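Glycosylation Associate Protein 2 (Streptococcus agalactiae serotype V, PDB 6OYC) probably works within the Gap1-Gap2-Gap3 complex in the glycosylation and accessory Sec export of streptococcal surface glycoproteins. Local coordinates at residues E82-F87 with M106-D111; I391-F396 with A456-D461; I395-T400 with D462-A467. One frame throughout, in Å; residues are numbered along the deposited sequence.

Contact 1: residues E82-F87 with M106-D111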
loop_
_atom_site.group_PDB
_atom_site.type_symbol
_atom_site.label_atom_id
_atom_site.label_comp_id
_atom_site.label_asym_id
_atom_site.label_seq_id
_atom_site.Cartn_x
_atom_site.Cartn_y
_atom_site.Cartn_z
ATOM N N GLU B 82 -17.304 8.434 4.157
ATOM C CA GLU B 82 -16.518 7.238 4.409
ATOM C C GLU B 82 -15.395 7.553 5.386
ATOM O O GLU B 82 -15.077 8.710 5.651
ATOM C CB GLU B 82 -15.923 6.699 3.101
ATOM C CG GLU B 82 -16.955 6.294 2.081
ATOM C CD GLU B 82 -17.748 5.086 2.541
ATOM O OE1 GLU B 82 -17.128 4.009 2.746
ATOM O OE2 GLU B 82 -18.982 5.217 2.715
ATOM N N VAL B 83 -14.757 6.497 5.889
ATOM C CA VAL B 83 -13.582 6.696 6.721
ATOM C C VAL B 83 -12.517 7.524 5.978
ATOM O O VAL B 83 -12.438 7.526 4.739
ATOM C CB VAL B 83 -13.024 5.337 7.176
ATOM C CG1 VAL B 83 -13.982 4.699 8.205
ATOM C CG2 VAL B 83 -12.800 4.415 5.967
ATOM N N TYR B 84 -11.706 8.248 6.757
ATOM C CA TYR B 84 -10.622 9.108 6.263
ATOM C C TYR B 84 -11.102 10.285 5.426
ATOM O O TYR B 84 -10.269 11.080 4.974
ATOM C CB TYR B 84 -9.600 8.309 5.445
ATOM C CG TYR B 84 -9.039 7.164 6.232
ATOM C CD1 TYR B 84 -8.263 7.401 7.360
ATOM C CD2 TYR B 84 -9.302 5.850 5.871
ATOM C CE1 TYR B 84 -7.741 6.356 8.103
ATOM C CE2 TYR B 84 -8.793 4.805 6.606
ATOM C CZ TYR B 84 -8.020 5.065 7.737
ATOM O OH TYR B 84 -7.508 4.028 8.491
ATOM N N GLU B 85 -12.418 10.422 5.224
ATOM C CA GLU B 85 -12.962 11.578 4.520
ATOM C C GLU B 85 -13.311 12.718 5.457
ATOM O O GLU B 85 -13.802 13.753 5.004
ATOM C CB GLU B 85 -14.199 11.188 3.705
ATOM C CG GLU B 85 -13.869 10.315 2.501
ATOM C CD GLU B 85 -15.074 10.064 1.593
ATOM O OE1 GLU B 85 -16.213 10.440 1.965
ATOM O OE2 GLU B 85 -14.872 9.464 0.516
ATOM N N VAL B 86 -13.083 12.559 6.753
ATOM C CA VAL B 86 -13.487 13.549 7.739
ATOM C C VAL B 86 -12.237 14.223 8.277
ATOM O O VAL B 86 -11.207 13.567 8.501
ATOM C CB VAL B 86 -14.317 12.895 8.864
ATOM C CG1 VAL B 86 -14.725 13.930 9.923
ATOM C CG2 VAL B 86 -15.543 12.233 8.251
ATOM N N PHE B 87 -12.323 15.539 8.481
ATOM C CA PHE B 87 -11.164 16.319 8.883
ATOM C C PHE B 87 -11.498 17.207 10.069
ATOM O O PHE B 87 -12.568 17.820 10.122
ATOM C CB PHE B 87 -10.654 17.142 7.687
ATOM C CG PHE B 87 -10.117 16.286 6.595
ATOM C CD1 PHE B 87 -10.980 15.690 5.676
ATOM C CD2 PHE B 87 -8.754 16.031 6.501
ATOM C CE1 PHE B 87 -10.496 14.858 4.671
ATOM C CE2 PHE B 87 -8.260 15.210 5.494
ATOM C CZ PHE B 87 -9.137 14.620 4.572
ATOM N N MET B 106 -12.440 7.489 11.314
ATOM C CA MET B 106 -10.986 7.653 11.323
ATOM C C MET B 106 -10.584 9.062 10.901
ATOM O O MET B 106 -9.731 9.244 10.039
ATOM C CB MET B 106 -10.297 6.622 10.422
ATOM C CG MET B 106 -10.698 5.182 10.718
ATOM S SD MET B 106 -10.219 4.659 12.387
ATOM C CE MET B 106 -8.496 4.247 12.134
ATOM N N ALA B 107 -11.231 10.065 11.499
ATOM C CA ALA B 107 -11.032 11.438 11.068
ATOM C C ALA B 107 -9.547 11.776 11.013
ATOM O O ALA B 107 -8.791 11.447 11.928
ATOM C CB ALA B 107 -11.744 12.402 12.008
ATOM N N GLN B 108 -9.138 12.406 9.915
ATOM C CA GLN B 108 -7.779 12.908 9.773
ATOM C C GLN B 108 -7.651 14.246 10.484
ATOM O O GLN B 108 -8.563 15.079 10.457
ATOM C CB GLN B 108 -7.402 13.063 8.288
ATOM C CG GLN B 108 -7.647 11.810 7.429
ATOM C CD GLN B 108 -6.721 11.735 6.220
ATOM O OE1 GLN B 108 -5.538 12.041 6.327
ATOM N NE2 GLN B 108 -7.259 11.324 5.062
ATOM N N ARG B 109 -6.517 14.450 11.131
ATOM C CA ARG B 109 -6.269 15.671 11.875
ATOM C C ARG B 109 -5.407 16.594 11.026
ATOM O O ARG B 109 -4.398 16.160 10.464
ATOM C CB ARG B 109 -5.590 15.358 13.209
ATOM C CG ARG B 109 -6.407 14.426 14.090
ATOM C CD ARG B 109 -7.653 15.125 14.621
ATOM N NE ARG B 109 -8.222 14.428 15.776
ATOM C CZ ARG B 109 -8.229 14.907 17.021
ATOM N NH1 ARG B 109 -7.707 16.096 17.294
ATOM N NH2 ARG B 109 -8.781 14.197 17.998
ATOM N N TYR B 110 -5.818 17.853 10.913
ATOM C CA TYR B 110 -5.127 18.828 10.085
ATOM C C TYR B 110 -4.651 19.972 10.963
ATOM O O TYR B 110 -5.129 20.157 12.089
ATOM C CB TYR B 110 -6.035 19.367 8.973
ATOM C CG TYR B 110 -7.182 20.199 9.505
ATOM C CD1 TYR B 110 -8.397 19.616 9.877
ATOM C CD2 TYR B 110 -7.049 21.569 9.647
ATOM C CE1 TYR B 110 -9.452 20.402 10.357
ATOM C CE2 TYR B 110 -8.072 22.344 10.135
ATOM C CZ TYR B 110 -9.276 21.759 10.490
ATOM O OH TYR B 110 -10.272 22.585 10.970
ATOM N N ASP B 111 -3.722 20.753 10.415
ATOM C CA ASP B 111 -3.097 21.866 11.126
ATOM C C ASP B 111 -3.953 23.108 10.927
ATOM O O ASP B 111 -3.918 23.742 9.868
ATOM C CB ASP B 111 -1.672 22.088 10.638
ATOM C CG ASP B 111 -1.025 23.305 11.268
ATOM O OD1 ASP B 111 -1.631 23.908 12.189
ATOM O OD2 ASP B 111 0.096 23.656 10.835
#
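Phe-87 and Gln-108 pair in parallel where two strands of a beta-alpha-beta unit meet: strand 86-89 is followed by helix 96-104 and then by strand 108-110, which ends a five-stranded parallel sheet of order 2-1-3-4-5, the order of flavodoxin-like folds. Met-106, with positive phi, is the C-prime residue of the Schellman motif that closes the helix.

Two hydrogen bonds cross the contact, both donated by Gln-108. Its backbone N reaches Val-86 O at 2.8 Å, while its side-chain NE2 reaches back to Tyr-84 O at 3.0 Å. The second bond is nearly straight (166°), lies in the amide plane and uses a carbonyl lone pair; NE2 also donates to Leu-266 O. CA-H...O contacts from Ala-107 CA to Val-86 O and from Phe-87 CA to Gln-108 O accompany them.

Apolar contacts complete the pairing. Met-106 CB sits over one face of the Tyr-84 ring, 3.9 Å from its centroid, in a CH-pi contact, and Tyr-84 OH is hydrogen-bonded to Phe-288 O of strand 283-289. Val-86 CG1, anti to the backbone N (chi1 179°), packs on Ala-107 CB. The Phe-87 ring lies beside the Gln-108 side chain, ring and amide planes 30° apart, with Phe-87 CE2 3.6 Å from Gln-108 CB. Farther on, Phe-87 C approaches the edge of the Tyr-110 ring, 3.8 Å from its CE1.

Contact 2: residues I391-F396 with A456-D461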
loop_
_atom_site.group_PDB
_atom_site.type_symbol
_atom_site.label_atom_id
_atom_site.label_comp_id
_atom_site.label_asym_id
_atom_site.label_seq_id
_atom_site.Cartn_x
_atom_site.Cartn_y
_atom_site.Cartn_z
ATOM N N ILE B 391 -6.188 -19.352 2.978
ATOM C CA ILE B 391 -5.188 -19.189 1.936
ATOM C C ILE B 391 -5.520 -20.089 0.756
ATOM O O ILE B 391 -6.107 -21.164 0.914
ATOM C CB ILE B 391 -3.776 -19.471 2.479
ATOM C CG1 ILE B 391 -3.782 -20.719 3.363
ATOM C CG2 ILE B 391 -3.274 -18.274 3.284
ATOM C CD1 ILE B 391 -2.378 -21.211 3.727
ATOM N N GLY B 392 -5.155 -19.623 -0.444
ATOM C CA GLY B 392 -5.318 -20.378 -1.673
ATOM C C GLY B 392 -4.107 -20.307 -2.588
ATOM O O GLY B 392 -3.565 -19.227 -2.832
ATOM N N LYS B 393 -3.700 -21.459 -3.118
ATOM C CA LYS B 393 -2.526 -21.677 -3.952
ATOM C C LYS B 393 -1.274 -21.296 -3.172
ATOM O O LYS B 393 -0.543 -20.378 -3.569
ATOM C CB LYS B 393 -2.640 -20.900 -5.263
ATOM C CG LYS B 393 -3.984 -21.106 -5.956
ATOM C CD LYS B 393 -4.044 -20.442 -7.320
ATOM C CE LYS B 393 -5.179 -21.001 -8.162
ATOM N NZ LYS B 393 -5.314 -20.312 -9.478
ATOM N N PRO B 394 -0.986 -21.999 -2.075
ATOM C CA PRO B 394 0.075 -21.549 -1.169
ATOM C C PRO B 394 1.448 -21.644 -1.806
ATOM O O PRO B 394 1.728 -22.541 -2.603
ATOM C CB PRO B 394 -0.046 -22.512 0.021
ATOM C CG PRO B 394 -0.618 -23.770 -0.584
ATOM C CD PRO B 394 -1.560 -23.297 -1.660
ATOM N N ILE B 395 2.303 -20.689 -1.452
ATOM C CA ILE B 395 3.717 -20.714 -1.792
ATOM C C ILE B 395 4.489 -20.544 -0.494
ATOM O O ILE B 395 4.410 -19.484 0.140
ATOM C CB ILE B 395 4.100 -19.623 -2.799
ATOM C CG1 ILE B 395 3.177 -19.667 -4.014
ATOM C CG2 ILE B 395 5.553 -19.801 -3.221
ATOM C CD1 ILE B 395 3.367 -18.520 -4.963
ATOM N N PHE B 396 5.215 -21.587 -0.081
ATOM C CA PHE B 396 6.002 -21.552 1.147
ATOM C C PHE B 396 7.477 -21.825 0.927
ATOM O O PHE B 396 8.291 -21.446 1.778
ATOM C CB PHE B 396 5.506 -22.586 2.181
ATOM C CG PHE B 396 4.038 -22.489 2.536
ATOM C CD1 PHE B 396 3.372 -21.274 2.543
ATOM C CD2 PHE B 396 3.333 -23.638 2.896
ATOM C CE1 PHE B 396 2.014 -21.205 2.883
ATOM C CE2 PHE B 396 1.986 -23.580 3.239
ATOM C CZ PHE B 396 1.324 -22.361 3.230
ATOM N N ALA B 456 -6.899 -23.909 -0.033
ATOM C CA ALA B 456 -7.110 -24.420 -1.377
ATOM C C ALA B 456 -5.763 -24.520 -2.075
ATOM O O ALA B 456 -4.918 -23.631 -1.933
ATOM C CB ALA B 456 -8.058 -23.525 -2.173
ATOM N N TYR B 457 -5.550 -25.609 -2.811
ATOM C CA TYR B 457 -4.269 -25.846 -3.455
ATOM C C TYR B 457 -4.496 -26.531 -4.790
ATOM O O TYR B 457 -5.521 -27.176 -5.016
ATOM C CB TYR B 457 -3.331 -26.698 -2.586
ATOM C CG TYR B 457 -3.896 -28.058 -2.252
ATOM C CD1 TYR B 457 -4.832 -28.209 -1.234
ATOM C CD2 TYR B 457 -3.511 -29.190 -2.965
ATOM C CE1 TYR B 457 -5.365 -29.442 -0.927
ATOM C CE2 TYR B 457 -4.036 -30.437 -2.664
ATOM C CZ TYR B 457 -4.961 -30.555 -1.640
ATOM O OH TYR B 457 -5.501 -31.777 -1.320
ATOM N N MET B 458 -3.522 -26.368 -5.678
ATOM C CA MET B 458 -3.492 -27.081 -6.942
ATOM C C MET B 458 -2.731 -28.384 -6.745
ATOM O O MET B 458 -1.647 -28.391 -6.149
ATOM C CB MET B 458 -2.832 -26.234 -8.026
ATOM C CG MET B 458 -3.502 -24.899 -8.258
ATOM S SD MET B 458 -5.292 -25.045 -8.403
ATOM C CE MET B 458 -5.474 -25.650 -10.079
ATOM N N LYS B 459 -3.313 -29.489 -7.222
ATOM C CA LYS B 459 -2.660 -30.784 -7.067
ATOM C C LYS B 459 -1.465 -30.928 -8.002
ATOM O O LYS B 459 -0.493 -31.616 -7.667
ATOM C CB LYS B 459 -3.665 -31.906 -7.310
ATOM N N ASN B 460 -1.514 -30.281 -9.166
ATOM C CA ASN B 460 -0.440 -30.363 -10.150
ATOM C C ASN B 460 0.336 -29.052 -10.218
ATOM O O ASN B 460 0.602 -28.534 -11.309
ATOM C CB ASN B 460 -1.018 -30.720 -11.524
ATOM C CG ASN B 460 -2.180 -31.699 -11.434
ATOM O OD1 ASN B 460 -3.332 -31.337 -11.663
ATOM N ND2 ASN B 460 -1.876 -32.948 -11.103
ATOM N N ASP B 461 0.716 -28.521 -9.057
ATOM C CA ASP B 461 1.314 -27.193 -8.991
ATOM C C ASP B 461 2.742 -27.223 -9.521
ATOM O O ASP B 461 3.587 -27.976 -9.027
ATOM C CB ASP B 461 1.285 -26.661 -7.560
ATOM C CG ASP B 461 1.546 -25.166 -7.491
ATOM O OD1 ASP B 461 2.729 -24.765 -7.561
ATOM O OD2 ASP B 461 0.570 -24.393 -7.375
#
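The carbonyl oxygen of Ala-456 accepts the shortest polar bond here, from Lys-393 N at 2.8 Å, with the donor tilted 34° from the carbonyl plane. Two carbons close in on the same oxygen: Gly-392 CA makes a CA-H...O contact at 3.3 Å, and Pro-394 CD lies 3.4 Å away. On the preceding side of this pair, Ala-456 N donates to Ile-391 O at 3.0 Å, in the carbonyl plane. Together the two bonds bracket the parallel pairing of Gly-392 with Ala-456, near the C-terminal ends of strands 388-392 and 452-458.

Beyond Lys-393 and Tyr-457 the chains separate. Lys-393 takes a left-handed backbone conformation (phi 61°, psi 64°) just before Pro-394, and strand 388-392 ends there. The proline ring crosses the start of the Tyr-457 side chain obliquely, Pro-394 CD standing 3.9 Å from Tyr-457 CB, while the phenol continues away toward Phe-468. The extended Lys-393 side chain runs beside the bent chain of Met-458, pointing the same way, and Lys-393 CE comes within 4.1 Å of Met-458 SD. Beyond that point Lys-393 NZ donates to His-491 O.

Segment 456-461 goes on to Asp-461, whose OD2 is bonded to His-491 ND1, and Gly-392 is itself hydrogen-bonded to Gly-369 and Ser-371 of a probable nucleophile elbow. Ser-371, His-491 and Asp-461 are placed as in a Ser-His-Asp triad, though catalysis by them is not established, and the arrangement of strand ends and loops is characteristic of the alpha/beta-hydrolase fold.

Contact 3: residues I395-T400 with D462-A467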
loop_
_atom_site.group_PDB
_atom_site.type_symbol
_atom_site.label_atom_id
_atom_site.label_comp_id
_atom_site.label_asym_id
_atom_site.label_seq_id
_atom_site.Cartn_x
_atom_site.Cartn_y
_atom_site.Cartn_z
ATOM N N ILE B 395 2.303 -20.689 -1.452
ATOM C CA ILE B 395 3.717 -20.714 -1.792
ATOM C C ILE B 395 4.489 -20.544 -0.494
ATOM O O ILE B 395 4.410 -19.484 0.140
ATOM C CB ILE B 395 4.100 -19.623 -2.799
ATOM C CG1 ILE B 395 3.177 -19.667 -4.014
ATOM C CG2 ILE B 395 5.553 -19.801 -3.221
ATOM C CD1 ILE B 395 3.367 -18.520 -4.963
ATOM N N PHE B 396 5.215 -21.587 -0.081
ATOM C CA PHE B 396 6.002 -21.552 1.147
ATOM C C PHE B 396 7.477 -21.825 0.927
ATOM O O PHE B 396 8.291 -21.446 1.778
ATOM C CB PHE B 396 5.506 -22.586 2.181
ATOM C CG PHE B 396 4.038 -22.489 2.536
ATOM C CD1 PHE B 396 3.372 -21.274 2.543
ATOM C CD2 PHE B 396 3.333 -23.638 2.896
ATOM C CE1 PHE B 396 2.014 -21.205 2.883
ATOM C CE2 PHE B 396 1.986 -23.580 3.239
ATOM C CZ PHE B 396 1.324 -22.361 3.230
ATOM N N ASN B 397 7.841 -22.485 -0.161
ATOM C CA ASN B 397 9.212 -22.913 -0.394
ATOM C C ASN B 397 9.778 -22.041 -1.511
ATOM O O ASN B 397 9.767 -22.417 -2.687
ATOM C CB ASN B 397 9.255 -24.405 -0.718
ATOM C CG ASN B 397 8.598 -25.254 0.369
ATOM O OD1 ASN B 397 9.130 -25.395 1.475
ATOM N ND2 ASN B 397 7.430 -25.805 0.063
ATOM N N LEU B 398 10.268 -20.858 -1.128
ATOM C CA LEU B 398 10.718 -19.897 -2.132
ATOM C C LEU B 398 11.995 -20.372 -2.816
ATOM O O LEU B 398 12.115 -20.279 -4.045
ATOM C CB LEU B 398 10.914 -18.526 -1.487
ATOM C CG LEU B 398 9.657 -17.663 -1.506
ATOM C CD1 LEU B 398 9.924 -16.295 -0.893
ATOM C CD2 LEU B 398 9.126 -17.545 -2.924
ATOM N N GLY B 399 12.955 -20.884 -2.038
ATOM C CA GLY B 399 14.137 -21.498 -2.623
ATOM C C GLY B 399 13.814 -22.597 -3.619
ATOM O O GLY B 399 14.513 -22.755 -4.625
ATOM N N THR B 400 12.738 -23.348 -3.372
ATOM C CA THR B 400 12.267 -24.328 -4.348
ATOM C C THR B 400 11.688 -23.646 -5.586
ATOM O O THR B 400 11.940 -24.085 -6.717
ATOM C CB THR B 400 11.225 -25.249 -3.701
ATOM O OG1 THR B 400 11.866 -26.094 -2.733
ATOM C CG2 THR B 400 10.510 -26.099 -4.756
ATOM N N ASP B 462 3.004 -26.385 -10.519
ATOM C CA ASP B 462 4.307 -26.269 -11.156
ATOM C C ASP B 462 5.319 -25.480 -10.331
ATOM O O ASP B 462 6.485 -25.396 -10.734
ATOM C CB ASP B 462 4.133 -25.603 -12.527
ATOM C CG ASP B 462 3.044 -24.542 -12.515
ATOM O OD1 ASP B 462 2.770 -23.934 -13.573
ATOM O OD2 ASP B 462 2.449 -24.329 -11.437
ATOM N N TYR B 463 4.914 -24.908 -9.197
ATOM C CA TYR B 463 5.752 -23.960 -8.473
ATOM C C TYR B 463 6.085 -24.417 -7.063
ATOM O O TYR B 463 7.264 -24.470 -6.697
ATOM C CB TYR B 463 5.066 -22.584 -8.443
ATOM C CG TYR B 463 5.061 -21.921 -9.797
ATOM C CD1 TYR B 463 6.245 -21.498 -10.381
ATOM C CD2 TYR B 463 3.880 -21.728 -10.502
ATOM C CE1 TYR B 463 6.258 -20.903 -11.626
ATOM C CE2 TYR B 463 3.883 -21.134 -11.752
ATOM C CZ TYR B 463 5.079 -20.724 -12.308
ATOM O OH TYR B 463 5.106 -20.131 -13.549
ATOM N N ASP B 464 5.084 -24.740 -6.245
ATOM C CA ASP B 464 5.340 -25.256 -4.906
ATOM C C ASP B 464 4.412 -26.445 -4.667
ATOM O O ASP B 464 3.518 -26.397 -3.834
ATOM C CB ASP B 464 5.157 -24.192 -3.825
ATOM C CG ASP B 464 5.969 -24.501 -2.588
ATOM O OD1 ASP B 464 6.581 -25.591 -2.575
ATOM O OD2 ASP B 464 6.008 -23.673 -1.645
ATOM N N ALA B 465 4.651 -27.525 -5.415
ATOM C CA ALA B 465 3.822 -28.719 -5.292
ATOM C C ALA B 465 3.717 -29.186 -3.842
ATOM O O ALA B 465 2.638 -29.569 -3.379
ATOM C CB ALA B 465 4.391 -29.830 -6.176
ATOM N N THR B 466 4.818 -29.109 -3.101
ATOM C CA THR B 466 4.974 -29.638 -1.750
ATOM C C THR B 466 4.282 -28.807 -0.659
ATOM O O THR B 466 4.350 -29.191 0.516
ATOM C CB THR B 466 6.479 -29.745 -1.458
ATOM O OG1 THR B 466 6.707 -30.117 -0.099
ATOM C CG2 THR B 466 7.194 -28.435 -1.758
ATOM N N ALA B 467 3.611 -27.706 -1.012
ATOM C CA ALA B 467 3.210 -26.717 -0.013
ATOM C C ALA B 467 2.206 -27.294 0.987
ATOM O O ALA B 467 2.445 -27.284 2.202
ATOM C CB ALA B 467 2.643 -25.476 -0.711
#
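Asp-464 turns its carboxylate to the backbone of Phe-396 and Asn-397, and three hydrogen bonds hold it there. Asp-464 OD2 accepts two of them: Phe-396 N at 2.7 Å, nearly along the C-O axis, and Asn-397 N at 2.6 Å, from the syn side but 31° out of the carboxylate plane. The other oxygen, Asp-464 OD1, uses its syn lone pair for Asn-397 ND2, 2.8 Å away and nearly straight. With CG anti to its own backbone N (chi1 -155°), the aspartate extends across to its partner, and the amide and carboxylate planes stand 81° apart. Such a cluster of N-H donors would probably stabilise the negative charge.

The bonds tie together two loops that leave the C-terminal ends of neighbouring strands in the alpha/beta-hydrolase-like sheet. Asn-397 is the N-cap residue of helix 398-403, although its side chain makes no capping bond, and Asp-464 begins a type I turn closed by Ala-467 N to Asp-464 O, leading into helix 467-473. Asp-464 N is in turn bonded to OD1 of Asp-461, the putative triad acid. The Asn-397 amide has further partners, since OD1 accepts from Trp-440 NE1 and ND2 also donates to Asp-470 OD2.

Van der Waals contacts flank the polar core. Thr-466 CG2 packs tightly against Asn-397 ND2, at 3.2 Å, while Thr-466 OG1 is bonded to Asp-470. Ala-467 O lies at the edge of the Phe-396 ring, near its plane, 3.8 Å from Phe-396 CD2; Ala-467 CB is 4.1 Å from the same carbon.

Contact 1 comes first along the chain and stands apart, its centre about 40 Å from that of contact 2 and about 43 Å from that of contact 3, on the opposite side of the chain's centre. It belongs to the N-terminal five-stranded parallel sheet; contact 2 lies in the later eight-stranded mixed sheet, whose strand ends carry the putative triad, and contact 3 in the loops that follow its strands. Contacts 2 and 3 lie only about 9 Å apart between centres, share Ile-395 and Phe-396, and touch where Pro-394 O packs on Ala-467 CB. Strand 388-392 leads through them to helix 398-403, and strand 452-458 to helix 467-473, so strand pairing passes directly into loop pairing around the putative triad acid.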